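Local coordinates for beta-lactamase/D-alanine Carboxypeptidase (Yersinia pestis, PDB 3RJU), which probably acts as a serine beta-lactamase or D-alanine carboxypeptidase, hydrolysing beta-lactams or D-alanyl peptides, at residues T6-F18 and L28-G42. Residues are numbered along the deposited sequence; the frame is centred on the assembly and turned at random. Where two conformers were deposited one is given.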
# COMPACT_ATOMS: atom_id res chain seq x y z
N THR A 6 26.39 -5.88 1.68
CA THR A 6 24.93 -5.83 1.63
C THR A 6 24.27 -7.14 2.06
O THR A 6 23.37 -7.14 2.89
CB THR A 6 24.44 -5.48 0.22
OG1 THR A 6 25.16 -4.33 -0.25
CG2 THR A 6 22.96 -5.17 0.23
N SER A 7 24.70 -8.24 1.44
CA SER A 7 24.15 -9.56 1.73
C SER A 7 24.35 -9.93 3.22
O SER A 7 23.43 -10.44 3.90
CB SER A 7 24.88 -10.57 0.84
OG SER A 7 24.40 -11.86 1.07
N GLN A 8 25.55 -9.70 3.74
CA GLN A 8 25.83 -10.00 5.14
C GLN A 8 24.99 -9.13 6.12
O GLN A 8 24.56 -9.61 7.18
CB GLN A 8 27.33 -9.89 5.44
CG GLN A 8 28.21 -11.00 4.82
CD GLN A 8 28.48 -10.81 3.33
OE1 GLN A 8 28.13 -9.78 2.74
NE2 GLN A 8 29.15 -11.79 2.71
N ILE A 9 24.76 -7.87 5.77
CA ILE A 9 23.91 -7.03 6.60
C ILE A 9 22.47 -7.55 6.59
O ILE A 9 21.82 -7.66 7.65
CB ILE A 9 23.98 -5.56 6.16
CG1 ILE A 9 25.38 -4.98 6.43
CG2 ILE A 9 22.88 -4.72 6.86
CD1 ILE A 9 25.65 -3.62 5.74
N VAL A 10 21.98 -7.91 5.41
CA VAL A 10 20.64 -8.48 5.34
C VAL A 10 20.54 -9.73 6.23
O VAL A 10 19.56 -9.92 6.96
CB VAL A 10 20.22 -8.79 3.89
CG1 VAL A 10 18.89 -9.56 3.85
CG2 VAL A 10 20.08 -7.48 3.09
N ASP A 11 21.58 -10.57 6.17
CA ASP A 11 21.61 -11.78 6.98
C ASP A 11 21.65 -11.54 8.49
O ASP A 11 21.31 -12.42 9.27
CB ASP A 11 22.80 -12.66 6.59
CG ASP A 11 22.61 -13.31 5.24
OD1 ASP A 11 21.45 -13.41 4.77
OD2 ASP A 11 23.64 -13.73 4.67
N GLN A 12 22.12 -10.37 8.91
CA GLN A 12 22.07 -10.00 10.32
C GLN A 12 20.64 -9.85 10.83
O GLN A 12 20.40 -9.97 12.04
CB GLN A 12 22.83 -8.69 10.56
CG GLN A 12 24.33 -8.76 10.35
CD GLN A 12 24.94 -7.36 10.34
OE1 GLN A 12 24.30 -6.40 10.77
NE2 GLN A 12 26.14 -7.23 9.83
N TYR A 13 19.69 -9.61 9.93
CA TYR A 13 18.32 -9.27 10.30
C TYR A 13 17.25 -10.24 9.83
O TYR A 13 16.23 -10.39 10.50
CB TYR A 13 17.94 -7.86 9.80
CG TYR A 13 18.65 -6.80 10.61
CD1 TYR A 13 18.09 -6.30 11.77
CD2 TYR A 13 19.92 -6.35 10.23
CE1 TYR A 13 18.74 -5.37 12.53
CE2 TYR A 13 20.59 -5.39 11.01
CZ TYR A 13 19.98 -4.91 12.15
OH TYR A 13 20.62 -3.98 12.93
N ALA A 14 17.46 -10.85 8.67
CA ALA A 14 16.35 -11.53 7.98
C ALA A 14 15.73 -12.65 8.82
O ALA A 14 14.51 -12.72 9.00
CB ALA A 14 16.79 -12.06 6.62
N GLU A 15 16.57 -13.55 9.33
CA GLU A 15 16.04 -14.66 10.10
C GLU A 15 15.40 -14.17 11.41
O GLU A 15 14.40 -14.73 11.86
CB GLU A 15 17.12 -15.71 10.37
CG GLU A 15 16.50 -17.08 10.63
CD GLU A 15 17.52 -18.18 10.71
OE1 GLU A 15 17.24 -19.29 10.20
OE2 GLU A 15 18.60 -17.95 11.29
N HIS A 16 15.95 -13.11 11.99
CA HIS A 16 15.33 -12.54 13.20
C HIS A 16 13.92 -12.02 12.92
O HIS A 16 13.02 -12.22 13.74
CB HIS A 16 16.18 -11.42 13.80
CG HIS A 16 17.43 -11.91 14.46
ND1 HIS A 16 17.47 -13.07 15.20
CD2 HIS A 16 18.67 -11.39 14.51
CE1 HIS A 16 18.69 -13.26 15.66
NE2 HIS A 16 19.44 -12.24 15.26
N ILE A 17 13.74 -11.34 11.79
CA ILE A 17 12.43 -10.83 11.42
C ILE A 17 11.46 -11.98 11.24
O ILE A 17 10.31 -11.93 11.70
CB ILE A 17 12.51 -9.97 10.14
CG1 ILE A 17 13.35 -8.72 10.41
CG2 ILE A 17 11.10 -9.59 9.64
CD1 ILE A 17 13.79 -7.98 9.13
N PHE A 18 11.93 -13.03 10.58
CA PHE A 18 11.12 -14.23 10.38
C PHE A 18 10.67 -14.83 11.72
O PHE A 18 9.49 -15.11 11.91
CB PHE A 18 11.91 -15.29 9.60
CG PHE A 18 11.21 -16.62 9.50
CD1 PHE A 18 9.99 -16.74 8.85
CD2 PHE A 18 11.77 -17.77 10.06
CE1 PHE A 18 9.33 -17.95 8.77
CE2 PHE A 18 11.12 -18.99 9.98
CZ PHE A 18 9.90 -19.08 9.34
N LEU A 28 11.42 -11.59 1.75
CA LEU A 28 12.06 -10.31 2.00
C LEU A 28 12.82 -9.90 0.74
O LEU A 28 13.58 -10.71 0.18
CB LEU A 28 13.06 -10.44 3.18
CG LEU A 28 13.86 -9.19 3.57
CD1 LEU A 28 12.98 -8.13 4.21
CD2 LEU A 28 14.97 -9.60 4.53
N VAL A 29 12.61 -8.66 0.30
CA VAL A 29 13.25 -8.15 -0.89
C VAL A 29 13.96 -6.87 -0.50
O VAL A 29 13.33 -5.92 -0.01
CB VAL A 29 12.21 -7.79 -1.99
CG1 VAL A 29 12.91 -7.17 -3.21
CG2 VAL A 29 11.42 -9.04 -2.39
N VAL A 30 15.27 -6.84 -0.74
CA VAL A 30 16.08 -5.68 -0.40
C VAL A 30 16.74 -5.15 -1.66
O VAL A 30 17.41 -5.90 -2.38
CB VAL A 30 17.18 -6.05 0.65
CG1 VAL A 30 18.04 -4.84 0.99
CG2 VAL A 30 16.55 -6.63 1.91
N ILE A 31 16.58 -3.85 -1.91
CA ILE A 31 17.28 -3.20 -3.01
C ILE A 31 18.19 -2.16 -2.40
O ILE A 31 17.73 -1.33 -1.63
CB ILE A 31 16.32 -2.51 -4.00
CG1 ILE A 31 15.42 -3.54 -4.68
CG2 ILE A 31 17.12 -1.72 -5.05
CD1 ILE A 31 14.28 -2.96 -5.53
N ASP A 32 19.47 -2.21 -2.74
CA ASP A 32 20.43 -1.26 -2.21
C ASP A 32 21.35 -0.89 -3.36
O ASP A 32 22.29 -1.61 -3.68
CB ASP A 32 21.20 -1.88 -1.05
CG ASP A 32 22.16 -0.91 -0.37
OD1 ASP A 32 22.66 0.03 -1.04
OD2 ASP A 32 22.43 -1.10 0.83
N ASN A 33 21.06 0.24 -4.01
CA ASN A 33 21.77 0.65 -5.22
C ASN A 33 21.79 -0.49 -6.24
O ASN A 33 20.74 -0.89 -6.75
CB ASN A 33 23.18 1.14 -4.89
CG ASN A 33 23.83 1.91 -6.04
OD1 ASN A 33 23.16 2.34 -6.99
ND2 ASN A 33 25.14 2.08 -5.96
N ASN A 34 22.96 -1.04 -6.55
CA ASN A 34 23.02 -2.11 -7.55
C ASN A 34 22.76 -3.51 -7.00
O ASN A 34 22.74 -4.48 -7.77
CB ASN A 34 24.35 -2.09 -8.28
CG ASN A 34 24.55 -0.80 -9.02
OD1 ASN A 34 23.73 -0.42 -9.84
ND2 ASN A 34 25.63 -0.10 -8.70
N GLN A 35 22.56 -3.62 -5.69
CA GLN A 35 22.41 -4.91 -5.04
C GLN A 35 20.94 -5.24 -4.87
O GLN A 35 20.15 -4.40 -4.44
CB GLN A 35 23.06 -4.91 -3.65
CG GLN A 35 24.52 -4.54 -3.65
CD GLN A 35 25.29 -5.26 -4.72
OE1 GLN A 35 25.37 -6.49 -4.72
NE2 GLN A 35 25.83 -4.50 -5.66
N VAL A 36 20.57 -6.46 -5.23
CA VAL A 36 19.26 -6.99 -4.88
C VAL A 36 19.48 -8.26 -4.06
O VAL A 36 20.14 -9.20 -4.50
CB VAL A 36 18.42 -7.31 -6.13
CG1 VAL A 36 17.10 -8.01 -5.73
CG2 VAL A 36 18.15 -6.03 -6.92
N VAL A 37 18.91 -8.28 -2.85
CA VAL A 37 19.06 -9.43 -1.96
C VAL A 37 17.67 -9.93 -1.62
O VAL A 37 16.82 -9.17 -1.15
CB VAL A 37 19.82 -9.06 -0.66
CG1 VAL A 37 19.98 -10.30 0.24
CG2 VAL A 37 21.19 -8.47 -0.98
N ASN A 38 17.42 -11.20 -1.93
CA ASN A 38 16.16 -11.85 -1.64
C ASN A 38 16.35 -12.93 -0.59
O ASN A 38 17.32 -13.68 -0.66
CB ASN A 38 15.58 -12.49 -2.90
CG ASN A 38 15.06 -11.47 -3.87
OD1 ASN A 38 14.08 -10.79 -3.60
ND2 ASN A 38 15.71 -11.36 -5.02
N ARG A 39 15.43 -13.01 0.37
CA ARG A 39 15.44 -14.10 1.34
C ARG A 39 14.01 -14.61 1.49
O ARG A 39 13.05 -13.84 1.43
CB ARG A 39 15.97 -13.64 2.71
CG ARG A 39 17.42 -13.16 2.71
CD ARG A 39 18.38 -14.28 2.36
NE ARG A 39 19.78 -13.85 2.49
CZ ARG A 39 20.58 -13.60 1.47
NH1 ARG A 39 20.13 -13.76 0.23
NH2 ARG A 39 21.84 -13.23 1.68
N SER A 40 13.88 -15.92 1.64
CA SER A 40 12.60 -16.55 1.87
C SER A 40 12.74 -17.52 3.04
O SER A 40 13.75 -18.22 3.16
CB SER A 40 12.14 -17.34 0.64
OG SER A 40 12.03 -16.50 -0.49
N PHE A 41 11.72 -17.58 3.88
CA PHE A 41 11.74 -18.45 5.05
C PHE A 41 10.40 -19.10 5.27
O PHE A 41 9.35 -18.55 4.89
CB PHE A 41 12.05 -17.64 6.31
CG PHE A 41 13.34 -16.90 6.26
CD1 PHE A 41 14.52 -17.51 6.64
CD2 PHE A 41 13.37 -15.56 5.87
CE1 PHE A 41 15.72 -16.81 6.60
CE2 PHE A 41 14.56 -14.87 5.83
CZ PHE A 41 15.74 -15.49 6.20
N GLY A 42 10.41 -20.24 5.95
CA GLY A 42 9.18 -20.86 6.39
C GLY A 42 8.45 -21.59 5.28
O GLY A 42 9.07 -22.20 4.41
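Asp-11 OD1 takes two N-H groups of Arg-39. NE lies 2.9 Å from OD1, on the syn side of the carboxylate, and its bond is fairly straight at 158°. NH2 reaches the same OD1 at 3.1 Å, more bent. Both bonds lie in the guanidinium plane. The grip is side-on, through NE and NH2, and both meet one oxygen. NH2 also makes a weak bond to Ser-7 OG. NH1 donates to Asn-38 O, 2.9 Å away, from above the carbonyl plane. The Arg-39 chain bends at chi2 (-64°), which lifts the guanidinium up to the helix, and Val-37 CG1 lies over one of its faces.

Beneath the bridge the contact is apolar. Val-10 meets Val-37 and Leu-28 through CG1, while its CG2 packs on Val-30 CG2 at 3.8 Å. Ala-14 CB touches the edge of the Phe-41 ring, 3.6 Å from CZ. Farther along, Phe-41 CB sits over a face of the Phe-18 ring in a CH-pi contact, 3.5 Å from the centroid. The two rings are nearly parallel but barely overlap. Phe-18 CZ then rests on Gly-42 CA. At the other end Thr-6 CG2 packs on Asp-32, Gln-35 and Val-37, and its OG1 is hydrogen-bonded to Ser-1 OG and Asn-2 O.

The contact packs the N-terminal helix on a beta hairpin at the edge of the antiparallel sheet, as in the serine beta-lactamase fold. Helix 336-349 packs alongside. With three nitrogens engaged, the guanidinium is held in rotation. The salt bridge lies on the solvent side, at the rim of the apolar layer, and probably steadies the charged form of Asp-11.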